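Local structure of ferritin heavy chain (1Z6O) at residues S117-T120 / K121-N125; I15-H18 / R19-N23. The protein oxidises ferrous iron and takes it up as the heavy chain of a secreted insect ferritin, an iron-storage shell of twelve heavy and twelve light chains. All blocks are in the same frame, centred on the assembly; numbering follows the deposited sequence.

Interaction 1: S117-T120 / K121-N125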
loop_
_atom_site.group_PDB
_atom_site.type_symbol
_atom_site.label_atom_id
_atom_site.label_comp_id
_atom_site.label_asym_id
_atom_site.label_seq_id
_atom_site.Cartn_x
_atom_site.Cartn_y
_atom_site.Cartn_z
ATOM N N SER M 117 50.114 22.645 2.531
ATOM C CA SER M 117 51.431 22.076 2.798
ATOM C C SER M 117 52.010 22.715 4.087
ATOM O O SER M 117 52.614 22.029 4.926
ATOM C CB SER M 117 52.341 22.342 1.567
ATOM O OG SER M 117 53.636 21.837 1.785
ATOM N N ASP M 118 51.830 24.024 4.248
ATOM C CA ASP M 118 52.302 24.717 5.460
ATOM C C ASP M 118 51.537 24.235 6.695
ATOM O O ASP M 118 52.115 24.072 7.778
ATOM C CB ASP M 118 52.093 26.231 5.356
ATOM C CG ASP M 118 53.059 26.892 4.397
ATOM O OD1 ASP M 118 54.103 26.281 4.082
ATOM O OD2 ASP M 118 52.775 28.030 3.970
ATOM N N VAL M 119 50.233 24.030 6.547
ATOM C CA VAL M 119 49.427 23.553 7.673
ATOM C C VAL M 119 49.856 22.138 8.067
ATOM O O VAL M 119 49.941 21.818 9.251
ATOM C CB VAL M 119 47.909 23.573 7.328
ATOM C CG1 VAL M 119 47.108 22.797 8.385
ATOM C CG2 VAL M 119 47.421 25.022 7.265
ATOM N N THR M 120 50.143 21.295 7.080
ATOM C CA THR M 120 50.568 19.923 7.369
ATOM C C THR M 120 51.867 19.934 8.174
ATOM O O THR M 120 52.024 19.210 9.160
ATOM C CB THR M 120 50.780 19.140 6.064
ATOM O OG1 THR M 120 49.547 19.121 5.340
ATOM C CG2 THR M 120 51.231 17.692 6.350
ATOM N N LYS M 121 52.804 20.765 7.748
ATOM C CA LYS M 121 54.082 20.875 8.439
ATOM C C LYS M 121 53.863 21.400 9.868
ATOM O O LYS M 121 54.485 20.932 10.825
ATOM C CB LYS M 121 54.983 21.824 7.649
ATOM C CG LYS M 121 56.374 21.998 8.199
ATOM C CD LYS M 121 57.183 22.873 7.239
ATOM C CE LYS M 121 58.510 23.286 7.855
ATOM N NZ LYS M 121 59.240 24.270 6.997
ATOM N N SER M 122 52.969 22.369 10.015
ATOM C CA SER M 122 52.691 22.920 11.337
ATOM C C SER M 122 52.056 21.865 12.263
ATOM O O SER M 122 52.410 21.769 13.442
ATOM C CB SER M 122 51.781 24.154 11.203
ATOM O OG SER M 122 51.439 24.648 12.485
ATOM N N ILE M 123 51.121 21.069 11.743
ATOM C CA ILE M 123 50.499 20.023 12.564
ATOM C C ILE M 123 51.565 18.997 12.985
ATOM O O ILE M 123 51.562 18.524 14.118
ATOM C CB ILE M 123 49.350 19.312 11.785
ATOM C CG1 ILE M 123 48.168 20.288 11.639
ATOM C CG2 ILE M 123 48.888 18.040 12.535
ATOM C CD1 ILE M 123 47.163 19.878 10.578
ATOM N N ARG M 124 52.471 18.647 12.074
ATOM C CA ARG M 124 53.533 17.701 12.419
ATOM C C ARG M 124 54.395 18.301 13.543
ATOM O O ARG M 124 54.890 17.574 14.407
ATOM C CB ARG M 124 54.382 17.355 11.174
ATOM C CG ARG M 124 53.643 16.424 10.157
ATOM C CD ARG M 124 54.461 16.258 8.857
ATOM N NE ARG M 124 55.840 15.963 9.212
ATOM C CZ ARG M 124 56.291 14.763 9.551
ATOM N NH1 ARG M 124 55.483 13.707 9.539
ATOM N NH2 ARG M 124 57.525 14.637 10.018
ATOM N N ASN M 125 54.575 19.621 13.541
ATOM C CA ASN M 125 55.340 20.255 14.618
ATOM C C ASN M 125 54.568 20.261 15.939
ATOM O O ASN M 125 55.170 20.205 17.006
ATOM C CB ASN M 125 55.756 21.678 14.230
ATOM C CG ASN M 125 56.938 21.675 13.275
ATOM O OD1 ASN M 125 57.832 20.835 13.395
ATOM N ND2 ASN M 125 56.955 22.607 12.335
#
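In the four-helix bundle of ferritin, helix 105-132 runs past the iron site, and Val119 meets Ile123 one turn further along it. The methyl CG1 of Val119 lies 3.7 Å from CD1 of Ile123, the closest apolar touch between side chains of 117-120 and 121-125. With CG1 of Ile123 anti to its own carbonyl carbon (chi1 -70°), beside the backbone N, that atom lies 3.3 Å from Val119 O and CD1 reaches back to Val119. The same oxygen accepts the N-H of Ile123 at 2.9 Å, so the isoleucine both bonds to the carbonyl and leans over it. The same i to i+4 ladder joins Lys121 N to Ser117 O, Ser122 N to Asp118 O and, at 3.0 Å, Arg124 N to Thr120 O. The rungs are regular, with N-H...O angles of 154° to 162°. In this four-helix bundle the faces of helix 105-132 meet different neighbours. Val119 and Ile123 face inward, packing on Gln28 of helix 19-47 and Gln153 of helix 139-168; the side chain of Val119 is about 4 Å from the bound ferric ion, and about as far from the side chain of Glu32, a ligand of that ion. Thr120 is buried too, its hydroxyl OG1 hydrogen-bonded to Glu116 O and Gln153 NE2, while CG of Arg124 comes within 3.4 Å of Thr120 O. Beyond CG, Arg124 bends at the CD-NE end of its chain and carries its guanidinium to another copy of the heavy chain, where it bonds to Asn137 O and makes a cation-pi contact with Phe136. On the solvent side Asp118 OD1 and Lys121 NZ stay 6.2 Å apart, not in contact, so any attraction is probably weak, with the lysine chain fully extended.

Interaction 2: I15-H18 / R19-N23; sequences ITMH and RSCRN
Met17 and His18 lead into helix 19-47 and both touch Arg22: His18 through its carbonyl oxygen, Met17 through CE. The carbonyl oxygen of His18 takes the N-H of Arg22 at 2.9 Å, nearly in line with the C=O bond and with an N-H...O angle of 165°, which closes the first turn of the helix. CB of Arg22 lies 3.5 Å from the same oxygen. Its chain then bends at chi3 (58°), folding the guanidinium back over the turn so that His18 O sits over one face and Met17 O at the edge, 3.4 Å from NH1. Glu83 is a long, weak ionic partner of that NH1.

Met17 reaches the helix through its terminal methyl. A bend at chi3 places CE 3.8 Å from SG of Cys21, and equally close to CA of Arg22. Leu141 of helix 139-168 packs on both Met17 and Cys21, and the sulfur of Cys21 is committed to a disulfide with Cys130, near the end of helix 105-132.

The imidazole of His18 turns away from the helix toward the preceding loop. There ND1 donates to Thr16 O over 3.1 Å, with the acceptor close to the ring plane, which helps hold the rotation of a ring that also stacks on Phe136 of its own chain. With His18 in the N-cap position and its ring bonded backward to the loop, the arrangement is that of a helix start, here the first long helix of the ferritin bundle, fastened by a disulfide to a second one.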
loop_
_atom_site.group_PDB
_atom_site.type_symbol
_atom_site.label_atom_id
_atom_site.label_comp_id
_atom_site.label_asym_id
_atom_site.label_seq_id
_atom_site.Cartn_x
_atom_site.Cartn_y
_atom_site.Cartn_z
ATOM N N ILE M 15 43.344 16.949 34.702
ATOM C CA ILE M 15 43.758 17.978 33.726
ATOM C C ILE M 15 45.258 17.829 33.571
ATOM O O ILE M 15 46.014 18.267 34.423
ATOM C CB ILE M 15 43.388 19.387 34.260
ATOM C CG1 ILE M 15 41.881 19.419 34.568
ATOM C CG2 ILE M 15 43.769 20.467 33.241
ATOM C CD1 ILE M 15 41.377 20.752 35.135
ATOM N N THR M 16 45.695 17.246 32.461
ATOM C CA THR M 16 47.111 16.919 32.311
ATOM C C THR M 16 47.942 17.481 31.166
ATOM O O THR M 16 49.124 17.179 31.082
ATOM C CB THR M 16 47.247 15.397 32.228
ATOM O OG1 THR M 16 46.464 14.935 31.117
ATOM C CG2 THR M 16 46.714 14.722 33.502
ATOM N N MET M 17 47.361 18.265 30.266
ATOM C CA MET M 17 48.174 18.768 29.164
ATOM C C MET M 17 49.325 19.628 29.672
ATOM O O MET M 17 49.178 20.359 30.653
ATOM C CB MET M 17 47.326 19.597 28.194
ATOM C CG MET M 17 46.393 18.748 27.323
ATOM S SD MET M 17 45.599 19.758 26.043
ATOM C CE MET M 17 47.029 20.233 25.054
ATOM N N HIS M 18 50.471 19.536 29.010
ATOM C CA HIS M 18 51.614 20.355 29.408
ATOM C C HIS M 18 51.714 21.589 28.531
ATOM O O HIS M 18 51.146 21.646 27.432
ATOM C CB HIS M 18 52.906 19.533 29.396
ATOM C CG HIS M 18 53.088 18.723 30.642
ATOM N ND1 HIS M 18 52.091 17.915 31.154
ATOM C CD2 HIS M 18 54.128 18.631 31.506
ATOM C CE1 HIS M 18 52.510 17.364 32.282
ATOM N NE2 HIS M 18 53.741 17.782 32.517
ATOM N N ARG M 19 52.442 22.581 29.028
ATOM C CA ARG M 19 52.566 23.871 28.366
ATOM C C ARG M 19 53.042 23.941 26.927
ATOM O O ARG M 19 52.446 24.642 26.110
ATOM C CB ARG M 19 53.434 24.800 29.235
ATOM C CG ARG M 19 53.769 26.141 28.583
ATOM C CD ARG M 19 54.240 27.164 29.622
ATOM N NE ARG M 19 53.100 27.813 30.274
ATOM C CZ ARG M 19 52.388 28.806 29.737
ATOM N NH1 ARG M 19 52.697 29.288 28.536
ATOM N NH2 ARG M 19 51.351 29.309 30.396
ATOM N N SER M 20 54.119 23.245 26.599
ATOM C CA SER M 20 54.619 23.326 25.235
ATOM C C SER M 20 53.569 22.809 24.235
ATOM O O SER M 20 53.315 23.419 23.194
ATOM C CB SER M 20 55.918 22.527 25.119
ATOM O OG SER M 20 56.346 22.486 23.771
ATOM N N CYS M 21 52.963 21.682 24.564
ATOM C CA CYS M 21 51.935 21.090 23.709
ATOM C C CYS M 21 50.719 22.030 23.624
ATOM O O CYS M 21 50.205 22.311 22.540
ATOM C CB CYS M 21 51.544 19.732 24.291
ATOM S SG CYS M 21 50.208 18.875 23.402
ATOM N N ARG M 22 50.271 22.539 24.766
ATOM C CA ARG M 22 49.126 23.433 24.767
ATOM C C ARG M 22 49.402 24.696 23.952
ATOM O O ARG M 22 48.547 25.147 23.191
ATOM C CB ARG M 22 48.738 23.800 26.203
ATOM C CG ARG M 22 47.418 24.554 26.295
ATOM C CD ARG M 22 46.967 24.716 27.747
ATOM N NE ARG M 22 47.979 25.415 28.532
ATOM C CZ ARG M 22 48.700 24.858 29.500
ATOM N NH1 ARG M 22 48.522 23.582 29.827
ATOM N NH2 ARG M 22 49.626 25.574 30.123
ATOM N N ASN M 23 50.596 25.270 24.090
ATOM C CA ASN M 23 50.908 26.468 23.322
ATOM C C ASN M 23 50.961 26.181 21.824
ATOM O O ASN M 23 50.562 27.025 21.022
ATOM C CB ASN M 23 52.230 27.100 23.799
ATOM C CG ASN M 23 52.075 27.809 25.145
ATOM O OD1 ASN M 23 50.960 28.121 25.565
ATOM N ND2 ASN M 23 53.189 28.068 25.817
#

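Both interactions are local i to i+4 arrangements, but they occupy different places in the bundle. Interaction 1 lies in the middle of helix 105-132, its centre about 10 Å from that of the chain and beside the iron site; interaction 2 marks the beginning of helix 19-47, its centre about 21 Å from that of the chain and well away from the iron site. The former is a repeated backbone ladder, buried on one face and exposed on another, whereas the latter rests on the backbone bond from Arg22 to His18, supplemented by sulfur packing and a folded arginine. Their centres are 19 Å apart and they do not touch, yet the Cys21-Cys130 disulfide ties together the two helices that carry them.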